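Local coordinates for TATA-box-binding protein (Sulfolobus acidocaldarius, PDB 1MP9) that probably binds the TATA-box promoter element and acts as a general factor in activating archaeal genes transcribed by RNA polymerase, at residues A[9-13]-A[113-117]; A[33-38]-A[90-96]; A[124-128]-A[181-187]. All blocks are in the same frame, centred on the assembly; numbering follows the deposited sequence.

Interaction 1: A[9-13]-A[113-117]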
ATOM      1  N   TYR A   9      -4.027 -21.964  11.815  1.00 29.85           N
ATOM      2  CA  TYR A   9      -3.825 -20.526  11.911  1.00 28.95           C
ATOM      3  C   TYR A   9      -2.775 -20.317  13.008  1.00 27.17           C
ATOM      4  O   TYR A   9      -2.999 -20.649  14.162  1.00 26.30           O
ATOM      5  CB  TYR A   9      -5.143 -19.826  12.286  1.00 29.47           C
ATOM      6  CG  TYR A   9      -5.030 -18.318  12.351  1.00 29.84           C
ATOM      7  CD1 TYR A   9      -5.081 -17.539  11.199  1.00 31.27           C
ATOM      8  CD2 TYR A   9      -4.816 -17.675  13.571  1.00 29.81           C
ATOM      9  CE1 TYR A   9      -4.924 -16.149  11.260  1.00 32.25           C
ATOM     10  CE2 TYR A   9      -4.661 -16.294  13.646  1.00 31.34           C
ATOM     11  CZ  TYR A   9      -4.718 -15.538  12.490  1.00 31.17           C
ATOM     12  OH  TYR A   9      -4.564 -14.172  12.569  1.00 34.83           O
ATOM     13  N   LYS A  10      -1.624 -19.770  12.640  1.00 25.63           N
ATOM     14  CA  LYS A  10      -0.553 -19.553  13.605  1.00 25.27           C
ATOM     15  C   LYS A  10      -0.023 -18.137  13.476  1.00 23.23           C
ATOM     16  O   LYS A  10       1.093 -17.838  13.909  1.00 21.60           O
ATOM     17  CB  LYS A  10       0.593 -20.545  13.342  1.00 27.42           C
ATOM     18  CG  LYS A  10       0.217 -22.037  13.484  1.00 31.05           C
ATOM     19  CD  LYS A  10       0.047 -22.437  14.942  1.00 36.63           C
ATOM     20  CE  LYS A  10       1.328 -22.189  15.733  1.00 38.44           C
ATOM     21  NZ  LYS A  10       1.129 -22.388  17.203  1.00 43.10           N
ATOM     22  N   ALA A  11      -0.815 -17.257  12.872  1.00 22.40           N
ATOM     23  CA  ALA A  11      -0.359 -15.879  12.680  1.00 22.18           C
ATOM     24  C   ALA A  11      -0.240 -15.129  13.988  1.00 20.63           C
ATOM     25  O   ALA A  11      -1.072 -15.282  14.876  1.00 21.35           O
ATOM     26  CB  ALA A  11      -1.301 -15.145  11.747  1.00 22.97           C
ATOM     27  N   VAL A  12       0.817 -14.334  14.099  1.00 21.01           N
ATOM     28  CA  VAL A  12       1.100 -13.529  15.276  1.00 21.40           C
ATOM     29  C   VAL A  12       1.107 -12.063  14.856  1.00 22.65           C
ATOM     30  O   VAL A  12       1.807 -11.670  13.901  1.00 21.97           O
ATOM     31  CB  VAL A  12       2.470 -13.900  15.877  1.00 21.42           C
ATOM     32  CG1 VAL A  12       2.810 -12.958  17.048  1.00 22.94           C
ATOM     33  CG2 VAL A  12       2.432 -15.379  16.354  1.00 20.02           C
ATOM     34  N   VAL A  13       0.310 -11.266  15.567  1.00 21.13           N
ATOM     35  CA  VAL A  13       0.170  -9.854  15.285  1.00 20.89           C
ATOM     36  C   VAL A  13       0.944  -9.028  16.310  1.00 21.23           C
ATOM     37  O   VAL A  13       0.889  -9.320  17.495  1.00 21.02           O
ATOM     38  CB  VAL A  13      -1.331  -9.416  15.343  1.00 22.96           C
ATOM     39  CG1 VAL A  13      -1.439  -7.878  15.170  1.00 22.28           C
ATOM     40  CG2 VAL A  13      -2.143 -10.142  14.243  1.00 22.63           C
ATOM     41  N   ALA A 113       2.718  -8.586  11.152  1.00 18.99           N
ATOM     42  CA  ALA A 113       2.238  -9.919  11.429  1.00 19.33           C
ATOM     43  C   ALA A 113       3.180 -10.918  10.817  1.00 20.20           C
ATOM     44  O   ALA A 113       3.916 -10.607   9.863  1.00 20.27           O
ATOM     45  CB  ALA A 113       0.846 -10.138  10.868  1.00 19.34           C
ATOM     46  N   ASN A 114       3.163 -12.115  11.391  1.00 19.97           N
ATOM     47  CA  ASN A 114       3.937 -13.232  10.882  1.00 21.46           C
ATOM     48  C   ASN A 114       2.912 -14.314  10.648  1.00 19.41           C
ATOM     49  O   ASN A 114       2.345 -14.840  11.618  1.00 19.94           O
ATOM     50  CB  ASN A 114       4.911 -13.754  11.913  1.00 25.78           C
ATOM     51  CG  ASN A 114       6.323 -13.642  11.465  1.00 34.55           C
ATOM     52  OD1 ASN A 114       6.858 -12.518  11.294  1.00 38.09           O
ATOM     53  ND2 ASN A 114       6.968 -14.800  11.257  1.00 34.85           N
ATOM     54  N   LEU A 115       2.691 -14.676   9.390  1.00 14.91           N
ATOM     55  CA  LEU A 115       1.709 -15.719   9.084  1.00 17.97           C
ATOM     56  C   LEU A 115       2.303 -17.093   9.334  1.00 17.62           C
ATOM     57  O   LEU A 115       1.573 -18.051   9.447  1.00 16.63           O
ATOM     58  CB  LEU A 115       1.262 -15.650   7.626  1.00 19.32           C
ATOM     59  CG  LEU A 115       0.501 -14.391   7.214  1.00 21.98           C
ATOM     60  CD1 LEU A 115       0.203 -14.466   5.711  1.00 22.70           C
ATOM     61  CD2 LEU A 115      -0.790 -14.286   7.997  1.00 20.83           C
ATOM     62  N   HIS A 116       3.628 -17.184   9.406  1.00 18.32           N
ATOM     63  CA  HIS A 116       4.293 -18.476   9.658  1.00 18.87           C
ATOM     64  C   HIS A 116       4.086 -19.531   8.601  1.00 20.06           C
ATOM     65  O   HIS A 116       3.984 -20.733   8.882  1.00 21.71           O
ATOM     66  CB  HIS A 116       3.897 -19.018  11.028  1.00 20.04           C
ATOM     67  CG  HIS A 116       4.604 -18.333  12.147  1.00 19.84           C
ATOM     68  ND1 HIS A 116       5.905 -18.628  12.482  1.00 20.87           N
ATOM     69  CD2 HIS A 116       4.244 -17.282  12.923  1.00 19.61           C
ATOM     70  CE1 HIS A 116       6.322 -17.788  13.414  1.00 20.39           C
ATOM     71  NE2 HIS A 116       5.332 -16.958  13.698  1.00 21.40           N
ATOM     72  N   VAL A 117       4.013 -19.066   7.363  1.00 18.59           N
ATOM     73  CA  VAL A 117       3.884 -19.936   6.212  1.00 17.53           C
ATOM     74  C   VAL A 117       4.548 -19.141   5.127  1.00 17.02           C
ATOM     75  O   VAL A 117       4.647 -17.933   5.242  1.00 17.52           O
ATOM     76  CB  VAL A 117       2.401 -20.127   5.766  1.00 19.13           C
ATOM     77  CG1 VAL A 117       1.633 -20.786   6.846  1.00 17.91           C
ATOM     78  CG2 VAL A 117       1.780 -18.733   5.375  1.00 14.31           C
TER
HETATM   79  O   HOH W   1      -0.880 -18.945  10.093  1.00 40.81           O
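Val12 buries the most surface in this contact, and its backbone also supplies both direct hydrogen bonds. Val12 N donates to Asn114 O at 3.0 Å, and Asn114 N returns a bond to Val12 O at 2.9 Å. This reciprocal pair makes Val12 and Asn114 an antiparallel hydrogen-bonded pair. Val13 and Ala113 follow as a non-hydrogen-bonded pair, with CA atoms 4.4 Å apart. A CA-H...O contact joins Ala113 CA to Val12 O at 3.1 Å.

Ala11 lies at the frayed end of the ladder. Its CA approaches Asn114 O at 3.1 Å in a second CA-H...O contact. Its CB packs on Leu115 CD2 at 3.9 Å. Direct pairing then gives way to water 1, which accepts from Lys10 N at 2.8 Å and donates to Leu115 O at 2.7 Å.

His116 takes positive phi (63°) where the chain turns out of the strand. Its ring comes back toward 9-13: CD2 is 3.3 Å from Lys10 O, and NE2 is 4.2 Å from Val12 CG2. The ring is held from elsewhere too, since His116 ND1 is hydrogen-bonded to Glu192.

The Val13 and Ala113 side chains share one face of the sheet. Val13 reaches helix 168-184 there. Val12 and Asn114 point to the other face, the one that meets DNA in relatives. Strands 12-23 and 103-114 open the two repeats, and their antiparallel pairing is the central seam of the TBP saddle.

Interaction 2: A[33-38]-A[90-96]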
ATOM      1  N   MET A  33       4.474  28.598  24.727  1.00 25.36           N
ATOM      2  CA  MET A  33       4.650  27.250  25.255  1.00 25.75           C
ATOM      3  C   MET A  33       6.093  26.787  25.161  1.00 25.91           C
ATOM      4  O   MET A  33       6.618  26.204  26.105  1.00 23.47           O
ATOM      5  CB  MET A  33       3.722  26.259  24.535  1.00 26.37           C
ATOM      6  CG  MET A  33       3.781  24.859  25.102  1.00 27.64           C
ATOM      7  SD  MET A  33       2.680  23.741  24.228  1.00 28.89           S
ATOM      8  CE  MET A  33       1.075  24.136  24.868  1.00 30.40           C
ATOM      9  N   GLU A  34       6.749  27.057  24.034  1.00 28.01           N
ATOM     10  CA  GLU A  34       8.151  26.661  23.859  1.00 28.36           C
ATOM     11  C   GLU A  34       9.017  27.292  24.944  1.00 31.23           C
ATOM     12  O   GLU A  34       9.906  26.639  25.504  1.00 32.18           O
ATOM     13  CB  GLU A  34       8.654  27.110  22.493  1.00 28.73           C
ATOM     14  CG  GLU A  34      10.036  26.620  22.118  1.00 29.58           C
ATOM     15  CD  GLU A  34      11.155  27.417  22.752  1.00 32.73           C
ATOM     16  OE1 GLU A  34      11.043  28.665  22.837  1.00 34.82           O
ATOM     17  OE2 GLU A  34      12.166  26.794  23.153  1.00 34.40           O
ATOM     18  N   ARG A  35       8.767  28.567  25.235  1.00 32.39           N
ATOM     19  CA  ARG A  35       9.538  29.260  26.266  1.00 35.46           C
ATOM     20  C   ARG A  35       9.195  28.724  27.654  1.00 34.49           C
ATOM     21  O   ARG A  35      10.074  28.596  28.505  1.00 35.41           O
ATOM     22  CB  ARG A  35       9.292  30.788  26.223  1.00 37.33           C
ATOM     23  CG  ARG A  35       9.784  31.489  24.945  1.00 39.78           C
ATOM     24  CD  ARG A  35       9.590  33.021  25.012  1.00 42.81           C
ATOM     25  NE  ARG A  35      10.381  33.599  26.094  1.00 43.59           N
ATOM     26  CZ  ARG A  35      11.670  33.906  25.990  1.00 45.14           C
ATOM     27  NH1 ARG A  35      12.315  33.706  24.845  1.00 44.13           N
ATOM     28  NH2 ARG A  35      12.328  34.377  27.044  1.00 46.28           N
ATOM     29  N   SER A  36       7.925  28.403  27.884  1.00 34.48           N
ATOM     30  CA  SER A  36       7.517  27.904  29.191  1.00 35.30           C
ATOM     31  C   SER A  36       7.936  26.477  29.494  1.00 35.21           C
ATOM     32  O   SER A  36       8.398  26.181  30.598  1.00 36.75           O
ATOM     33  CB  SER A  36       6.006  28.014  29.361  1.00 36.37           C
ATOM     34  OG  SER A  36       5.641  29.363  29.532  1.00 40.22           O
ATOM     35  N   VAL A  37       7.764  25.589  28.525  1.00 33.52           N
ATOM     36  CA  VAL A  37       8.111  24.184  28.704  1.00 33.24           C
ATOM     37  C   VAL A  37       9.553  23.938  28.286  1.00 32.82           C
ATOM     38  O   VAL A  37       9.970  24.279  27.189  1.00 33.21           O
ATOM     39  CB  VAL A  37       7.192  23.262  27.857  1.00 31.75           C
ATOM     40  CG1 VAL A  37       7.506  21.803  28.130  1.00 30.72           C
ATOM     41  CG2 VAL A  37       5.730  23.572  28.152  1.00 31.33           C
ATOM     42  N   PRO A  38      10.336  23.328  29.167  1.00 34.32           N
ATOM     43  CA  PRO A  38      11.729  23.058  28.837  1.00 34.36           C
ATOM     44  C   PRO A  38      11.923  21.981  27.779  1.00 35.53           C
ATOM     45  O   PRO A  38      11.112  21.056  27.633  1.00 34.95           O
ATOM     46  CB  PRO A  38      12.321  22.649  30.182  1.00 34.31           C
ATOM     47  CG  PRO A  38      11.208  21.934  30.830  1.00 35.69           C
ATOM     48  CD  PRO A  38       9.981  22.782  30.492  1.00 34.50           C
ATOM     49  N   THR A  90       2.621  17.563  32.265  1.00 39.90           N
ATOM     50  CA  THR A  90       3.692  18.542  32.041  1.00 39.25           C
ATOM     51  C   THR A  90       3.181  19.877  31.511  1.00 38.72           C
ATOM     52  O   THR A  90       3.497  20.938  32.063  1.00 37.44           O
ATOM     53  CB  THR A  90       4.734  18.009  31.065  1.00 39.23           C
ATOM     54  OG1 THR A  90       5.218  16.759  31.541  1.00 38.57           O
ATOM     55  CG2 THR A  90       5.912  18.972  30.950  1.00 40.09           C
ATOM     56  N   LEU A  91       2.403  19.839  30.436  1.00 37.76           N
ATOM     57  CA  LEU A  91       1.871  21.076  29.897  1.00 37.71           C
ATOM     58  C   LEU A  91       1.199  21.847  31.035  1.00 39.12           C
ATOM     59  O   LEU A  91       1.293  23.078  31.109  1.00 38.06           O
ATOM     60  CB  LEU A  91       0.860  20.797  28.791  1.00 37.24           C
ATOM     61  CG  LEU A  91       1.444  20.011  27.625  1.00 36.65           C
ATOM     62  CD1 LEU A  91       0.391  19.886  26.549  1.00 36.40           C
ATOM     63  CD2 LEU A  91       2.708  20.708  27.104  1.00 37.39           C
ATOM     64  N   LYS A  92       0.535  21.112  31.922  1.00 39.10           N
ATOM     65  CA  LYS A  92      -0.134  21.730  33.062  1.00 40.90           C
ATOM     66  C   LYS A  92       0.910  22.316  34.013  1.00 40.87           C
ATOM     67  O   LYS A  92       0.837  23.483  34.361  1.00 40.48           O
ATOM     68  CB  LYS A  92      -1.010  20.707  33.817  1.00 40.61           C
ATOM     69  CG  LYS A  92      -2.296  20.295  33.098  1.00 40.82           C
ATOM     70  CD  LYS A  92      -3.297  19.658  34.055  1.00 43.87           C
ATOM     71  CE  LYS A  92      -2.676  18.533  34.887  1.00 46.00           C
ATOM     72  NZ  LYS A  92      -3.593  17.932  35.934  1.00 48.07           N
ATOM     73  N   LYS A  93       1.885  21.507  34.418  1.00 41.37           N
ATOM     74  CA  LYS A  93       2.922  21.973  35.318  1.00 42.42           C
ATOM     75  C   LYS A  93       3.555  23.272  34.833  1.00 43.71           C
ATOM     76  O   LYS A  93       4.096  24.042  35.628  1.00 43.92           O
ATOM     77  CB  LYS A  93       4.007  20.910  35.480  1.00 43.07           C
ATOM     78  CG  LYS A  93       5.334  21.432  36.029  1.00 43.95           C
ATOM     79  CD  LYS A  93       6.249  20.258  36.342  1.00 46.15           C
ATOM     80  CE  LYS A  93       7.735  20.626  36.371  1.00 47.67           C
ATOM     81  NZ  LYS A  93       8.097  21.627  37.420  1.00 50.55           N
ATOM     82  N   TYR A  94       3.491  23.535  33.536  1.00 43.24           N
ATOM     83  CA  TYR A  94       4.085  24.760  33.039  1.00 42.57           C
ATOM     84  C   TYR A  94       3.128  25.800  32.482  1.00 42.70           C
ATOM     85  O   TYR A  94       3.522  26.634  31.668  1.00 42.22           O
ATOM     86  CB  TYR A  94       5.158  24.431  32.015  1.00 42.12           C
ATOM     87  CG  TYR A  94       6.358  23.748  32.619  1.00 41.55           C
ATOM     88  CD1 TYR A  94       7.235  24.445  33.454  1.00 41.96           C
ATOM     89  CD2 TYR A  94       6.634  22.411  32.342  1.00 42.12           C
ATOM     90  CE1 TYR A  94       8.361  23.825  33.995  1.00 41.40           C
ATOM     91  CE2 TYR A  94       7.758  21.780  32.876  1.00 42.11           C
ATOM     92  CZ  TYR A  94       8.617  22.495  33.697  1.00 43.37           C
ATOM     93  OH  TYR A  94       9.755  21.888  34.175  1.00 44.61           O
ATOM     94  N   GLY A  95       1.863  25.758  32.878  1.00 43.54           N
ATOM     95  CA  GLY A  95       0.991  26.818  32.404  1.00 45.26           C
ATOM     96  C   GLY A  95      -0.352  26.684  31.722  1.00 47.17           C
ATOM     97  O   GLY A  95      -1.181  27.587  31.866  1.00 47.16           O
ATOM     98  N   MET A  96      -0.606  25.617  30.970  1.00 48.65           N
ATOM     99  CA  MET A  96      -1.901  25.559  30.303  1.00 50.49           C
ATOM    100  C   MET A  96      -2.975  24.976  31.196  1.00 51.12           C
ATOM    101  O   MET A  96      -2.702  24.153  32.065  1.00 49.09           O
ATOM    102  CB  MET A  96      -1.823  24.780  28.973  1.00 51.76           C
ATOM    103  CG  MET A  96      -1.763  23.279  29.087  1.00 52.29           C
ATOM    104  SD  MET A  96      -1.963  22.513  27.454  1.00 54.29           S
ATOM    105  CE  MET A  96      -3.696  22.574  27.293  1.00 53.65           C
TER
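A proline ring edge lies on a tyrosine face. Pro38 CD sits 3.7 Å from the centroid of the Tyr94 ring and 23° off its normal, a CH-pi contact. The closest atom in the ring is Tyr94 CE2, 3.4 Å from Pro38 CD. Val37 CA lies over the same face. Ser36 O is 3.5 Å from Tyr94 CD1. Tyr94 therefore covers the end of helix 30-36 and buries more surface than any other residue of the pair.

Behind the ring the contact is apolar. Val37 CG2 lies 4.0 Å from Tyr94 CB and 4.3 Å from Leu91 CD2. Met33 reaches inward, with SD 4.2 Å from Leu91 CD2 and CE 4.3 Å from Met96 SD. Strand residues continue this layer: Met33 and Leu91 touch Ile63, and Val37 touches Phe52.

Helix 77-93 ends in a Schellman motif. Met96 N bonds to Leu91 O at 3.2 Å, and Gly95 N to Lys92 O at 2.9 Å. Gly95 is the C-prime residue, with phi at 128°, where a CB would collide with Tyr94 O. The turn brings Met96 back toward Met33.

The arrangement belongs to the first TBP repeat: the short helix and the C-terminal end of the long helix pack together against the sheet.

Interaction 3: A[124-128]-A[181-187]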
ATOM      1  N   ALA A 124      -0.600 -15.801  -5.868  1.00 20.28           N
ATOM      2  CA  ALA A 124      -1.604 -14.992  -5.202  1.00 21.05           C
ATOM      3  C   ALA A 124      -1.945 -13.737  -6.039  1.00 21.16           C
ATOM      4  O   ALA A 124      -3.114 -13.305  -6.094  1.00 20.52           O
ATOM      5  CB  ALA A 124      -1.102 -14.565  -3.773  1.00 19.43           C
ATOM      6  N   ALA A 125      -0.932 -13.163  -6.683  1.00 19.84           N
ATOM      7  CA  ALA A 125      -1.125 -11.951  -7.475  1.00 21.36           C
ATOM      8  C   ALA A 125      -2.202 -12.099  -8.543  1.00 23.11           C
ATOM      9  O   ALA A 125      -2.881 -11.133  -8.867  1.00 22.18           O
ATOM     10  CB  ALA A 125       0.158 -11.529  -8.125  1.00 20.43           C
ATOM     11  N   PHE A 126      -2.355 -13.290  -9.103  1.00 24.29           N
ATOM     12  CA  PHE A 126      -3.365 -13.460 -10.121  1.00 26.23           C
ATOM     13  C   PHE A 126      -4.641 -14.146  -9.658  1.00 27.40           C
ATOM     14  O   PHE A 126      -5.548 -14.337 -10.452  1.00 28.80           O
ATOM     15  CB  PHE A 126      -2.763 -14.183 -11.315  1.00 30.94           C
ATOM     16  CG  PHE A 126      -1.753 -13.360 -12.049  1.00 35.75           C
ATOM     17  CD1 PHE A 126      -0.457 -13.841 -12.253  1.00 38.12           C
ATOM     18  CD2 PHE A 126      -2.065 -12.063 -12.450  1.00 38.53           C
ATOM     19  CE1 PHE A 126       0.527 -13.034 -12.842  1.00 40.75           C
ATOM     20  CE2 PHE A 126      -1.087 -11.231 -13.041  1.00 41.17           C
ATOM     21  CZ  PHE A 126       0.214 -11.720 -13.234  1.00 40.88           C
ATOM     22  N   LEU A 127      -4.729 -14.538  -8.392  1.00 25.44           N
ATOM     23  CA  LEU A 127      -5.957 -15.162  -7.930  1.00 26.21           C
ATOM     24  C   LEU A 127      -6.701 -14.277  -6.916  1.00 28.75           C
ATOM     25  O   LEU A 127      -7.895 -14.471  -6.659  1.00 27.47           O
ATOM     26  CB  LEU A 127      -5.676 -16.555  -7.343  1.00 25.12           C
ATOM     27  CG  LEU A 127      -4.939 -17.560  -8.267  1.00 24.75           C
ATOM     28  CD1 LEU A 127      -4.658 -18.837  -7.473  1.00 23.22           C
ATOM     29  CD2 LEU A 127      -5.739 -17.879  -9.542  1.00 24.03           C
ATOM     30  N   LEU A 128      -5.989 -13.320  -6.316  1.00 29.84           N
ATOM     31  CA  LEU A 128      -6.617 -12.403  -5.385  1.00 32.00           C
ATOM     32  C   LEU A 128      -7.084 -11.271  -6.267  1.00 34.91           C
ATOM     33  O   LEU A 128      -6.695 -11.170  -7.410  1.00 35.70           O
ATOM     34  CB  LEU A 128      -5.610 -11.807  -4.387  1.00 29.83           C
ATOM     35  CG  LEU A 128      -5.018 -12.635  -3.243  1.00 27.57           C
ATOM     36  CD1 LEU A 128      -3.874 -11.864  -2.558  1.00 29.63           C
ATOM     37  CD2 LEU A 128      -6.109 -12.952  -2.261  1.00 27.99           C
ATOM     38  N   LYS A 181      -8.057 -16.415   2.962  1.00 20.60           N
ATOM     39  CA  LYS A 181      -8.185 -16.356   1.519  1.00 23.15           C
ATOM     40  C   LYS A 181      -6.941 -16.988   0.856  1.00 21.66           C
ATOM     41  O   LYS A 181      -7.063 -17.732  -0.121  1.00 17.95           O
ATOM     42  CB  LYS A 181      -8.386 -14.905   1.046  1.00 25.11           C
ATOM     43  CG  LYS A 181      -8.538 -14.752  -0.489  1.00 33.48           C
ATOM     44  CD  LYS A 181      -9.736 -15.563  -1.071  1.00 37.57           C
ATOM     45  CE  LYS A 181     -10.546 -14.707  -2.054  1.00 40.05           C
ATOM     46  NZ  LYS A 181     -11.537 -15.493  -2.886  1.00 44.94           N
ATOM     47  N   LEU A 182      -5.749 -16.715   1.388  1.00 19.95           N
ATOM     48  CA  LEU A 182      -4.567 -17.314   0.793  1.00 19.86           C
ATOM     49  C   LEU A 182      -4.614 -18.849   0.886  1.00 20.61           C
ATOM     50  O   LEU A 182      -4.195 -19.542  -0.048  1.00 19.85           O
ATOM     51  CB  LEU A 182      -3.295 -16.748   1.438  1.00 18.76           C
ATOM     52  CG  LEU A 182      -3.074 -15.276   1.101  1.00 20.04           C
ATOM     53  CD1 LEU A 182      -2.016 -14.682   2.070  1.00 22.23           C
ATOM     54  CD2 LEU A 182      -2.656 -15.115  -0.371  1.00 19.52           C
ATOM     55  N   VAL A 183      -5.135 -19.382   1.989  1.00 20.67           N
ATOM     56  CA  VAL A 183      -5.238 -20.852   2.149  1.00 22.07           C
ATOM     57  C   VAL A 183      -6.266 -21.359   1.142  1.00 22.35           C
ATOM     58  O   VAL A 183      -6.058 -22.347   0.430  1.00 21.71           O
ATOM     59  CB  VAL A 183      -5.717 -21.221   3.588  1.00 22.03           C
ATOM     60  CG1 VAL A 183      -6.093 -22.705   3.684  1.00 22.38           C
ATOM     61  CG2 VAL A 183      -4.598 -20.912   4.610  1.00 23.69           C
ATOM     62  N   GLU A 184      -7.377 -20.647   1.060  1.00 23.47           N
ATOM     63  CA  GLU A 184      -8.447 -21.029   0.138  1.00 24.92           C
ATOM     64  C   GLU A 184      -7.923 -21.126  -1.304  1.00 24.85           C
ATOM     65  O   GLU A 184      -8.203 -22.096  -2.014  1.00 24.87           O
ATOM     66  CB  GLU A 184      -9.571 -20.002   0.259  1.00 28.76           C
ATOM     67  CG  GLU A 184     -10.892 -20.397  -0.316  1.00 37.66           C
ATOM     68  CD  GLU A 184     -11.584 -19.202  -0.934  1.00 41.96           C
ATOM     69  OE1 GLU A 184     -11.628 -18.133  -0.277  1.00 46.55           O
ATOM     70  OE2 GLU A 184     -12.066 -19.325  -2.079  1.00 46.02           O
ATOM     71  N   LEU A 185      -7.134 -20.144  -1.723  1.00 22.63           N
ATOM     72  CA  LEU A 185      -6.568 -20.117  -3.074  1.00 20.86           C
ATOM     73  C   LEU A 185      -5.321 -21.013  -3.197  1.00 21.25           C
ATOM     74  O   LEU A 185      -4.692 -21.058  -4.253  1.00 19.69           O
ATOM     75  CB  LEU A 185      -6.201 -18.680  -3.458  1.00 22.46           C
ATOM     76  CG  LEU A 185      -7.352 -17.645  -3.492  1.00 23.87           C
ATOM     77  CD1 LEU A 185      -6.767 -16.237  -3.567  1.00 22.20           C
ATOM     78  CD2 LEU A 185      -8.288 -17.931  -4.718  1.00 24.50           C
ATOM     79  N   ASP A 186      -4.994 -21.746  -2.138  1.00 20.61           N
ATOM     80  CA  ASP A 186      -3.823 -22.634  -2.160  1.00 22.12           C
ATOM     81  C   ASP A 186      -2.528 -21.877  -2.537  1.00 20.41           C
ATOM     82  O   ASP A 186      -1.768 -22.281  -3.430  1.00 16.59           O
ATOM     83  CB  ASP A 186      -4.045 -23.789  -3.137  1.00 24.67           C
ATOM     84  CG  ASP A 186      -2.935 -24.836  -3.056  1.00 27.98           C
ATOM     85  OD1 ASP A 186      -2.287 -24.972  -2.001  1.00 30.08           O
ATOM     86  OD2 ASP A 186      -2.714 -25.534  -4.048  1.00 31.84           O
ATOM     87  N   CYS A 187      -2.286 -20.784  -1.822  1.00 19.60           N
ATOM     88  CA  CYS A 187      -1.126 -19.939  -2.053  1.00 20.30           C
ATOM     89  C   CYS A 187      -0.125 -19.930  -0.904  1.00 20.49           C
ATOM     90  O   CYS A 187       0.775 -19.081  -0.877  1.00 22.10           O
ATOM     91  CB  CYS A 187      -1.602 -18.505  -2.321  1.00 21.38           C
ATOM     92  SG  CYS A 187      -2.354 -18.267  -3.971  1.00 19.71           S
TER
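Apolar packing carries this contact. Leu127 and Leu128 meet Leu185: its CD1 is 3.9 Å from Leu127 CB and 3.6 Å from Leu128 CD2. Leu182 CD2 fits between Ala124 CB at 3.8 Å and Leu128 CD1 at 4.1 Å. Cys187 SG lies 3.9 Å from Ala124 CB and 4.2 Å from Leu127 CD1.

The charged residue joins by its aliphatic part. Lys181 CG touches Leu128 CD2 at 3.5 Å, while Lys181 NZ makes a long salt bridge to Glu184 OE1 at 3.7 Å.

The two segments share no hydrogen bond. Within 181-187, Cys187 N to Leu182 O and Asp186 N to Val183 O, at 2.9 and 2.8 Å, form a Schellman motif with Asp186 at positive phi. The turn directs Cys187 toward Ala124.

Lys123 NZ bonds to Asp186 O, and Cys187 pairs by backbone with Asn120. Leu127 also packs on Phe47 of the second subunit. The contact thus ties helix 121-127 to the end of helix 168-184, just before strand 188-189.

Overall arrangement
Interactions 2 and 3 are counterparts in the two repeats. A shift of 91 residues maps 33-37 onto 124-128 and 90-96 onto 181-187; only Pro38 has no counterpart in the second contact. Tyr94 then corresponds to Leu185, and Gly95 to Asp186. Their centres are 54 Å apart, on opposite sides of the chain's centre. Interaction 1 instead joins the repeats through their first strands. It touches interaction 3 at Leu115 CD1 and Leu182 CD1, 4.3 Å apart, with centres 16 Å apart. Interaction 2 is 44 Å from interaction 1 between centres. The helices pack on the sheet face opposite the one that binds DNA in relatives.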